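Local coordinates for putative heme binding protein (Tannerella forsythia, PDB 6EU8), which probably binds heme as a member of the HmuY-like family of bacterial heme-binding proteins, and is captured here in its heme-free form, at residues Y27-L30 / E31-Q34; E36-R39 / D40-E43; G98-A101 / G102-K106; A177-D180 / K181-G185. All coordinates share one frame; numbering follows the deposited sequence.

All four contacts are local turns or strand ends in one largely antiparallel beta chain. Contact 1 joins strand 24-28 to strand 35-39, and contact 2 lies where the latter strand ends. Their centres are about 17 Å apart, yet they touch: Y27 N lies 2.8 Å from E36 O, and the Y27 side chain packs on F41. Contact 4 forms the tip of a hairpin of the larger sheet, about 22 Å from contact 1 between centres. Contact 3 enters that same sheet by strand 105-111, with its centre about 31 Å from contact 4, across the middle of the chain. No heme is bound; K184 of contact 4 bonds to a malonate ion, probably from the crystallisation liquor.

Contact 1: Y27-L30 / E31-Q34; sequences YVNL and ETGQ
The side-chain oxygen of N29 meets the backbone of E31 and T32. T32 N donates to N29 OD1 at 2.9 Å in a nearly straight bond (165°), from well above the carbonyl plane of the amide. E31 N adds a weak bond to the same oxygen, also 2.9 Å. N29 CG stands anti to its own backbone N (chi1 -170°), which carries the amide forward over the turn. Backbone bonds close the loop. N29 N donates to Q34 O at 2.9 Å, and G33 N gives a weak bond to N29 O.

The T32 hydroxyl holds Q34 in turn. T32 OG1 accepts from Q34 N at 3.2 Å, an ST turn, and donates to Q34 OE1 at 2.7 Å. The hydroxyl therefore ties both ends of Q34 to the turn. G33 has positive phi (82°), a backbone shape that suits glycine.

Further out, N29 ND2 donates to K68 O, and L30 packs on F189 and F193 of strand 184-194. One buried amide thus serves two roles: its oxygen gathers turn N-H groups and its nitrogen ties the loop to the backbone of K68, just before strand 71-74. The polar atoms of N29 are satisfied without charge.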
loop_
_atom_site.group_PDB
_atom_site.type_symbol
_atom_site.label_atom_id
_atom_site.label_comp_id
_atom_site.label_asym_id
_atom_site.label_seq_id
_atom_site.Cartn_x
_atom_site.Cartn_y
_atom_site.Cartn_z
ATOM N N TYR A 27 -3.318 -3.620 -7.036
ATOM C CA TYR A 27 -4.649 -3.418 -6.438
ATOM C C TYR A 27 -5.188 -4.770 -5.944
ATOM O O TYR A 27 -5.128 -5.750 -6.685
ATOM C CB TYR A 27 -5.596 -2.754 -7.483
ATOM C CG TYR A 27 -5.057 -1.424 -8.007
ATOM C CD1 TYR A 27 -4.189 -1.363 -9.112
ATOM C CD2 TYR A 27 -5.360 -0.232 -7.369
ATOM C CE1 TYR A 27 -3.673 -0.144 -9.558
ATOM C CE2 TYR A 27 -4.827 0.996 -7.802
ATOM C CZ TYR A 27 -3.987 1.027 -8.905
ATOM O OH TYR A 27 -3.450 2.241 -9.355
ATOM N N VAL A 28 -5.662 -4.823 -4.696
ATOM C CA VAL A 28 -6.005 -6.094 -4.007
ATOM C C VAL A 28 -7.464 -6.100 -3.533
ATOM O O VAL A 28 -7.885 -5.224 -2.783
ATOM C CB VAL A 28 -5.099 -6.346 -2.764
ATOM C CG1 VAL A 28 -5.368 -7.718 -2.107
ATOM C CG2 VAL A 28 -3.615 -6.208 -3.119
ATOM N N ASN A 29 -8.218 -7.135 -3.974
ATOM C CA ASN A 29 -9.565 -7.425 -3.487
ATOM C C ASN A 29 -9.474 -8.463 -2.361
ATOM O O ASN A 29 -9.095 -9.620 -2.613
ATOM C CB ASN A 29 -10.408 -7.989 -4.642
ATOM C CG ASN A 29 -11.880 -8.105 -4.296
ATOM O OD1 ASN A 29 -12.241 -8.594 -3.229
ATOM N ND2 ASN A 29 -12.741 -7.644 -5.201
ATOM N N LEU A 30 -9.734 -8.030 -1.143
ATOM C CA LEU A 30 -9.662 -8.892 0.048
ATOM C C LEU A 30 -10.843 -9.857 0.169
ATOM O O LEU A 30 -10.723 -10.889 0.844
ATOM C CB LEU A 30 -9.547 -8.045 1.299
ATOM C CG LEU A 30 -8.323 -7.124 1.372
ATOM C CD1 LEU A 30 -8.475 -6.119 2.504
ATOM C CD2 LEU A 30 -7.051 -7.961 1.531
ATOM N N GLU A 31 -11.966 -9.531 -0.487
ATOM C CA GLU A 31 -13.149 -10.402 -0.448
ATOM C C GLU A 31 -12.905 -11.626 -1.329
ATOM O O GLU A 31 -13.127 -12.754 -0.896
ATOM C CB GLU A 31 -14.432 -9.649 -0.859
ATOM C CG GLU A 31 -15.716 -10.504 -0.733
ATOM C CD GLU A 31 -17.025 -9.723 -0.765
ATOM O OE1 GLU A 31 -17.056 -8.505 -1.049
ATOM O OE2 GLU A 31 -18.066 -10.355 -0.488
ATOM N N THR A 32 -12.431 -11.399 -2.552
ATOM C CA THR A 32 -12.231 -12.447 -3.555
ATOM C C THR A 32 -10.806 -12.981 -3.689
ATOM O O THR A 32 -10.594 -14.049 -4.260
ATOM C CB THR A 32 -12.620 -11.939 -4.957
ATOM O OG1 THR A 32 -11.741 -10.870 -5.356
ATOM C CG2 THR A 32 -14.063 -11.460 -4.987
ATOM N N GLY A 33 -9.821 -12.221 -3.213
ATOM C CA GLY A 33 -8.418 -12.553 -3.429
ATOM C C GLY A 33 -7.796 -12.145 -4.765
ATOM O O GLY A 33 -6.606 -12.382 -4.979
ATOM N N GLN A 34 -8.584 -11.571 -5.674
ATOM C CA GLN A 34 -8.087 -11.152 -6.980
ATOM C C GLN A 34 -7.136 -9.955 -6.814
ATOM O O GLN A 34 -7.336 -9.144 -5.897
ATOM C CB GLN A 34 -9.228 -10.653 -7.862
ATOM C CG GLN A 34 -10.320 -11.646 -8.246
ATOM C CD GLN A 34 -11.582 -10.916 -8.719
ATOM O OE1 GLN A 34 -12.221 -10.174 -7.953
ATOM N NE2 GLN A 34 -11.924 -11.085 -9.993
#

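Contact 2: E36-R39 / D40-E43; sequences ETHR and DFSE
The F41 ring carries R39 O over one face, 3.4 Å above the plane and offset toward the rim. H38 CB approaches the same ring obliquely, 3.6 Å from F41 CZ. The H38 and F41 rings are inclined at 41°, neither stacked nor edge-to-face. At the edge of the imidazole, in its plane, sits E36 OE1. H38 NE2 donates to it at 2.7 Å and 172°, and the carboxylate uses its anti lone pair. This His-carboxylate bond fixes the rotation of the H38 ring. E36 itself is held by the backbone N of K66 and I67.

The R39 guanidinium has three waters at its edge, in plane. Its chain runs extended from CG to NE, with CG anti to the backbone N (chi1 -179°), which lays the guanidinium beside D40 O and one water from S42 O. Water 2 accepts from R39 NH2 at 2.9 Å and also meets S42 O. Water 3 accepts from R39 NH1 and lies 3.0 Å from D40 O, so the arginine meets the turn backbone through solvent. R39 also makes a cation-pi contact with W44.

D40 points its carboxylate the other way. D40 OD1 takes S42 OG at 2.7 Å on its syn lone pair, and S42 N at 3.0 Å from above the carboxylate plane. W44 NE1 also donates to OD1, and W25 NE1 to OD2. These donors would probably favour a charged carboxylate. The backbone bond from S42 N makes this an Asx turn, set where edge strand 35-39 leaves the four-stranded sheet and the chain heads for strand 44-48.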
loop_
_atom_site.group_PDB
_atom_site.type_symbol
_atom_site.label_atom_id
_atom_site.label_comp_id
_atom_site.label_asym_id
_atom_site.label_seq_id
_atom_site.Cartn_x
_atom_site.Cartn_y
_atom_site.Cartn_z
ATOM N N GLU A 36 -4.590 -7.050 -9.442
ATOM C CA GLU A 36 -4.244 -6.454 -10.752
ATOM C C GLU A 36 -3.097 -5.473 -10.559
ATOM O O GLU A 36 -3.122 -4.679 -9.610
ATOM C CB GLU A 36 -5.430 -5.689 -11.357
ATOM C CG GLU A 36 -6.168 -6.391 -12.488
ATOM C CD GLU A 36 -7.381 -5.599 -12.970
ATOM O OE1 GLU A 36 -7.263 -4.413 -13.360
ATOM O OE2 GLU A 36 -8.492 -6.160 -12.948
ATOM N N THR A 37 -2.108 -5.538 -11.449
ATOM C CA THR A 37 -0.952 -4.662 -11.386
ATOM C C THR A 37 -0.986 -3.682 -12.579
ATOM O O THR A 37 -1.111 -4.115 -13.737
ATOM C CB THR A 37 0.366 -5.460 -11.340
ATOM O OG1 THR A 37 0.371 -6.328 -10.187
ATOM C CG2 THR A 37 1.585 -4.556 -11.288
ATOM N N HIS A 38 -0.874 -2.372 -12.319
ATOM C CA HIS A 38 -0.852 -1.355 -13.386
ATOM C C HIS A 38 0.180 -0.275 -13.083
ATOM O O HIS A 38 0.403 0.071 -11.918
ATOM C CB HIS A 38 -2.182 -0.629 -13.510
ATOM C CG HIS A 38 -3.337 -1.515 -13.862
ATOM N ND1 HIS A 38 -3.663 -1.817 -15.167
ATOM C CD2 HIS A 38 -4.218 -2.181 -13.084
ATOM C CE1 HIS A 38 -4.721 -2.612 -15.177
ATOM N NE2 HIS A 38 -5.074 -2.857 -13.926
ATOM N N ARG A 39 0.802 0.256 -14.128
ATOM C CA ARG A 39 1.699 1.404 -14.028
ATOM C C ARG A 39 0.956 2.613 -13.437
ATOM O O ARG A 39 -0.196 2.879 -13.799
ATOM C CB ARG A 39 2.250 1.757 -15.428
ATOM C CG ARG A 39 3.223 2.929 -15.494
ATOM C CD ARG A 39 3.659 3.185 -16.946
ATOM N NE ARG A 39 4.554 4.325 -17.144
ATOM C CZ ARG A 39 4.192 5.601 -17.126
ATOM N NH1 ARG A 39 2.935 5.915 -16.897
ATOM N NH2 ARG A 39 5.092 6.563 -17.319
ATOM N N ASP A 40 1.595 3.305 -12.497
ATOM C CA ASP A 40 1.053 4.547 -11.898
ATOM C C ASP A 40 0.497 5.484 -12.972
ATOM O O ASP A 40 1.149 5.669 -14.008
ATOM C CB ASP A 40 2.136 5.207 -11.017
ATOM C CG ASP A 40 1.695 6.524 -10.408
ATOM O OD1 ASP A 40 1.715 7.536 -11.135
ATOM O OD2 ASP A 40 1.333 6.538 -9.193
ATOM N N PHE A 41 -0.699 6.057 -12.718
ATOM C CA PHE A 41 -1.475 6.855 -13.703
ATOM C C PHE A 41 -1.238 8.374 -13.697
ATOM O O PHE A 41 -1.863 9.107 -14.484
ATOM C CB PHE A 41 -3.018 6.581 -13.536
ATOM C CG PHE A 41 -3.407 5.112 -13.615
ATOM C CD1 PHE A 41 -3.180 4.378 -14.768
ATOM C CD2 PHE A 41 -3.997 4.460 -12.545
ATOM C CE1 PHE A 41 -3.546 3.036 -14.859
ATOM C CE2 PHE A 41 -4.331 3.098 -12.614
ATOM C CZ PHE A 41 -4.087 2.392 -13.780
ATOM N N SER A 42 -0.316 8.877 -12.865
ATOM C CA SER A 42 -0.084 10.309 -12.772
ATOM C C SER A 42 0.872 10.816 -13.882
ATOM O O SER A 42 1.522 10.020 -14.556
ATOM C CB SER A 42 0.439 10.657 -11.377
ATOM O OG SER A 42 1.770 10.240 -11.184
ATOM N N GLU A 43 0.951 12.136 -14.044
ATOM C CA GLU A 43 2.024 12.716 -14.844
ATOM C C GLU A 43 3.333 12.568 -14.018
ATOM O O GLU A 43 3.370 12.923 -12.852
ATOM C CB GLU A 43 1.762 14.186 -15.207
ATOM C CG GLU A 43 2.865 14.766 -16.066
ATOM C CD GLU A 43 2.559 16.177 -16.513
ATOM O OE1 GLU A 43 2.840 17.139 -15.752
ATOM O OE2 GLU A 43 1.979 16.284 -17.629
HETATM O O HOH W 1 0.931 7.744 -15.907
HETATM O O HOH W 2 3.795 9.085 -16.614
HETATM O O HOH W 3 0.227 4.257 -16.531
#

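Contact 3: G98-A101 / G102-K106; sequences GLPA and GDYKK
The loop that leads into strand 105-111 is pinned by a tyrosine hydroxyl reaching back to the backbone. Y104 OH donates to P100 O at 2.6 Å. The C=O...O angle is 140°, and the hydroxyl is tilted 26° from the carbonyl plane. P100 O lies at the edge of the Y104 ring, in its plane. Y104 CG stands anti to its carbonyl carbon (chi1 -73°), which turns the ring back toward residues 99-101.

Two carbons also touch the hydroxyl. L99 CD1 meets Y104 OH at 3.6 Å, and P100 CD is just as close to it. The proline and tyrosine side chains cross at about a right angle, whereas L99 comes in obliquely.

This bend brings the chain to the antiparallel sheet in which 105-111 pairs with strand 84-87. K105 makes a backbone bond with A85 there. V161 of strand 160-163 touches L99, P100 and Y104, so the loop rests on the sheet. K163 adds a cation-pi contact to the Y104 ring.

Next to the tyrosine, D103 OD2 forms a salt bridge with K105 NZ at 3.6 Å.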
loop_
_atom_site.group_PDB
_atom_site.type_symbol
_atom_site.label_atom_id
_atom_site.label_comp_id
_atom_site.label_asym_id
_atom_site.label_seq_id
_atom_site.Cartn_x
_atom_site.Cartn_y
_atom_site.Cartn_z
ATOM N N GLY A 98 -14.857 -7.157 16.956
ATOM C CA GLY A 98 -15.713 -6.419 16.030
ATOM C C GLY A 98 -14.968 -5.294 15.346
ATOM O O GLY A 98 -13.751 -5.369 15.161
ATOM N N LEU A 99 -15.708 -4.258 14.967
ATOM C CA LEU A 99 -15.143 -3.057 14.387
ATOM C C LEU A 99 -14.894 -2.075 15.524
ATOM O O LEU A 99 -15.854 -1.534 16.089
ATOM C CB LEU A 99 -16.113 -2.450 13.365
ATOM C CG LEU A 99 -15.723 -1.154 12.657
ATOM C CD1 LEU A 99 -14.424 -1.305 11.874
ATOM C CD2 LEU A 99 -16.856 -0.758 11.720
ATOM N N PRO A 100 -13.620 -1.849 15.893
ATOM C CA PRO A 100 -13.415 -0.967 17.030
ATOM C C PRO A 100 -13.720 0.475 16.710
ATOM O O PRO A 100 -13.616 0.903 15.549
ATOM C CB PRO A 100 -11.920 -1.121 17.354
ATOM C CG PRO A 100 -11.418 -2.215 16.490
ATOM C CD PRO A 100 -12.333 -2.276 15.315
ATOM N N ALA A 101 -14.104 1.214 17.742
ATOM C CA ALA A 101 -14.176 2.658 17.662
ATOM C C ALA A 101 -12.759 3.190 17.696
ATOM O O ALA A 101 -11.848 2.508 18.171
ATOM C CB ALA A 101 -14.977 3.219 18.828
ATOM N N GLY A 102 -12.579 4.408 17.195
ATOM C CA GLY A 102 -11.255 5.030 17.112
ATOM C C GLY A 102 -11.195 6.201 16.141
ATOM O O GLY A 102 -12.199 6.553 15.508
ATOM N N ASP A 103 -10.004 6.784 16.029
ATOM C CA ASP A 103 -9.748 7.943 15.181
ATOM C C ASP A 103 -9.168 7.484 13.821
ATOM O O ASP A 103 -7.950 7.563 13.580
ATOM C CB ASP A 103 -8.783 8.896 15.896
ATOM C CG ASP A 103 -8.568 10.211 15.146
ATOM O OD1 ASP A 103 -9.420 10.609 14.320
ATOM O OD2 ASP A 103 -7.531 10.858 15.400
ATOM N N TYR A 104 -10.069 7.067 12.939
ATOM C CA TYR A 104 -9.713 6.538 11.624
ATOM C C TYR A 104 -9.206 7.652 10.708
ATOM O O TYR A 104 -9.761 8.753 10.704
ATOM C CB TYR A 104 -10.913 5.815 11.009
ATOM C CG TYR A 104 -11.203 4.478 11.674
ATOM C CD1 TYR A 104 -11.997 4.390 12.848
ATOM C CD2 TYR A 104 -10.734 3.300 11.132
ATOM C CE1 TYR A 104 -12.244 3.169 13.443
ATOM C CE2 TYR A 104 -10.977 2.076 11.726
ATOM C CZ TYR A 104 -11.755 2.013 12.887
ATOM O OH TYR A 104 -11.985 0.782 13.466
ATOM N N LYS A 105 -8.129 7.372 9.956
ATOM C CA LYS A 105 -7.563 8.314 9.011
ATOM C C LYS A 105 -7.705 7.883 7.539
ATOM O O LYS A 105 -7.392 6.723 7.177
ATOM C CB LYS A 105 -6.075 8.506 9.299
ATOM C CG LYS A 105 -5.717 8.961 10.697
ATOM C CD LYS A 105 -6.442 10.261 11.021
ATOM C CE LYS A 105 -5.848 10.939 12.239
ATOM N NZ LYS A 105 -6.390 12.316 12.324
ATOM N N LYS A 106 -8.187 8.813 6.721
ATOM C CA LYS A 106 -8.311 8.625 5.273
ATOM C C LYS A 106 -6.941 8.843 4.582
ATOM O O LYS A 106 -5.998 9.350 5.178
ATOM C CB LYS A 106 -9.330 9.608 4.669
ATOM C CG LYS A 106 -10.777 9.368 5.112
ATOM C CD LYS A 106 -11.648 10.591 4.852
ATOM C CE LYS A 106 -12.960 10.510 5.627
ATOM N NZ LYS A 106 -13.756 9.313 5.242
#

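Contact 4: A177-D180 / K181-G185; sequences ATND and KQEKG
N179 folds its side chain across to K181 and E183 at the tip of the beta hairpin formed by strands 169-178 and 184-194. A type I beta turn from N179 to Q182 makes the reversal. From N179 CB, CG is set between the backbone N and the carbonyl carbon (chi1 71°), and this brings the amide in over the loop. N179 CG lies 3.7 Å from K181 N. N179 OD1 accepts from E183 N at 2.9 Å and 159°, with the donor above the carbonyl plane. K181 N gives the same oxygen a second, weak bond. N179 ND2 donates to water 4 at 2.9 Å. The same water donates a hydrogen bond to E183 OE1 and so bridges amide and carboxylate, whose planes are 58° apart. E183 OE1 also bonds to H186 NE2.

The backbone supports this tip. Q182 N donates to N179 O at 3.0 Å, the bond that closes the turn. Lower down, T178 and K184 form an antiparallel non-hydrogen-bonded pair with side chains on one face, and T178 CG2 lies 4.2 Å from K184 CG. K184 NZ bonds to N147 OD1 and to a malonate ion, probably from the crystallisation liquor.

Where the strands begin to pair, A177 packs on F76 and W143, while T178 CA sits 3.2 Å from E183 O in a CA-H...O contact. G185 N donates to A177 O at 3.0 Å, nearly along the C=O axis.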
loop_
_atom_site.group_PDB
_atom_site.type_symbol
_atom_site.label_atom_id
_atom_site.label_comp_id
_atom_site.label_asym_id
_atom_site.label_seq_id
_atom_site.Cartn_x
_atom_site.Cartn_y
_atom_site.Cartn_z
ATOM N N ALA A 177 8.279 -8.244 4.670
ATOM C CA ALA A 177 8.593 -7.203 3.658
ATOM C C ALA A 177 9.641 -7.626 2.636
ATOM O O ALA A 177 9.937 -6.862 1.693
ATOM C CB ALA A 177 9.055 -5.953 4.348
ATOM N N THR A 178 10.207 -8.823 2.824
ATOM C CA THR A 178 11.137 -9.419 1.887
ATOM C C THR A 178 10.731 -10.869 1.612
ATOM O O THR A 178 10.048 -11.484 2.421
ATOM C CB THR A 178 12.587 -9.437 2.445
ATOM O OG1 THR A 178 12.682 -10.351 3.549
ATOM C CG2 THR A 178 13.013 -8.081 2.972
ATOM N N ASN A 179 11.206 -11.412 0.505
ATOM C CA ASN A 179 11.071 -12.851 0.186
ATOM C C ASN A 179 12.184 -13.653 0.902
ATOM O O ASN A 179 12.923 -13.113 1.706
ATOM C CB ASN A 179 11.031 -13.075 -1.344
ATOM C CG ASN A 179 12.380 -12.827 -2.042
ATOM O OD1 ASN A 179 13.378 -12.479 -1.412
ATOM N ND2 ASN A 179 12.387 -12.994 -3.348
ATOM N N ASP A 180 12.285 -14.956 0.603
ATOM C CA ASP A 180 13.275 -15.822 1.269
ATOM C C ASP A 180 14.737 -15.556 0.827
ATOM O O ASP A 180 15.679 -16.041 1.471
ATOM C CB ASP A 180 12.917 -17.302 1.062
ATOM C CG ASP A 180 11.610 -17.712 1.752
ATOM O OD1 ASP A 180 11.177 -17.068 2.729
ATOM O OD2 ASP A 180 11.008 -18.720 1.319
ATOM N N LYS A 181 14.933 -14.803 -0.261
ATOM C CA LYS A 181 16.266 -14.286 -0.643
ATOM C C LYS A 181 16.516 -12.847 -0.159
ATOM O O LYS A 181 17.455 -12.185 -0.612
ATOM C CB LYS A 181 16.451 -14.375 -2.166
ATOM C CG LYS A 181 16.579 -15.802 -2.699
ATOM C CD LYS A 181 17.534 -15.882 -3.888
ATOM C CE LYS A 181 16.887 -15.418 -5.185
ATOM N NZ LYS A 181 16.105 -16.511 -5.840
ATOM N N GLN A 182 15.652 -12.371 0.744
ATOM C CA GLN A 182 15.770 -11.061 1.367
ATOM C C GLN A 182 15.673 -9.892 0.353
ATOM O O GLN A 182 16.175 -8.796 0.612
ATOM C CB GLN A 182 17.018 -10.994 2.277
ATOM C CG GLN A 182 16.923 -11.866 3.544
ATOM C CD GLN A 182 16.964 -13.371 3.290
ATOM O OE1 GLN A 182 16.093 -14.117 3.738
ATOM N NE2 GLN A 182 17.951 -13.817 2.557
ATOM N N GLU A 183 14.987 -10.120 -0.768
ATOM C CA GLU A 183 14.712 -9.035 -1.753
ATOM C C GLU A 183 13.552 -8.168 -1.216
ATOM O O GLU A 183 12.473 -8.698 -0.930
ATOM C CB GLU A 183 14.370 -9.572 -3.142
ATOM C CG GLU A 183 14.141 -8.455 -4.165
ATOM C CD GLU A 183 13.687 -8.905 -5.537
ATOM O OE1 GLU A 183 13.178 -10.028 -5.697
ATOM O OE2 GLU A 183 13.753 -8.065 -6.452
ATOM N N LYS A 184 13.806 -6.871 -1.032
ATOM C CA LYS A 184 12.767 -5.941 -0.513
ATOM C C LYS A 184 11.633 -5.725 -1.507
ATOM O O LYS A 184 11.848 -5.608 -2.708
ATOM C CB LYS A 184 13.366 -4.572 -0.140
ATOM C CG LYS A 184 14.379 -4.592 0.972
ATOM C CD LYS A 184 14.771 -3.184 1.395
ATOM C CE LYS A 184 15.856 -3.233 2.456
ATOM N NZ LYS A 184 16.200 -1.931 3.055
ATOM N N GLY A 185 10.396 -5.623 -0.993
ATOM C CA GLY A 185 9.211 -5.309 -1.820
ATOM C C GLY A 185 8.235 -6.450 -2.055
ATOM O O GLY A 185 7.222 -6.272 -2.744
HETATM O O HOH W 4 14.566 -12.572 -5.232
#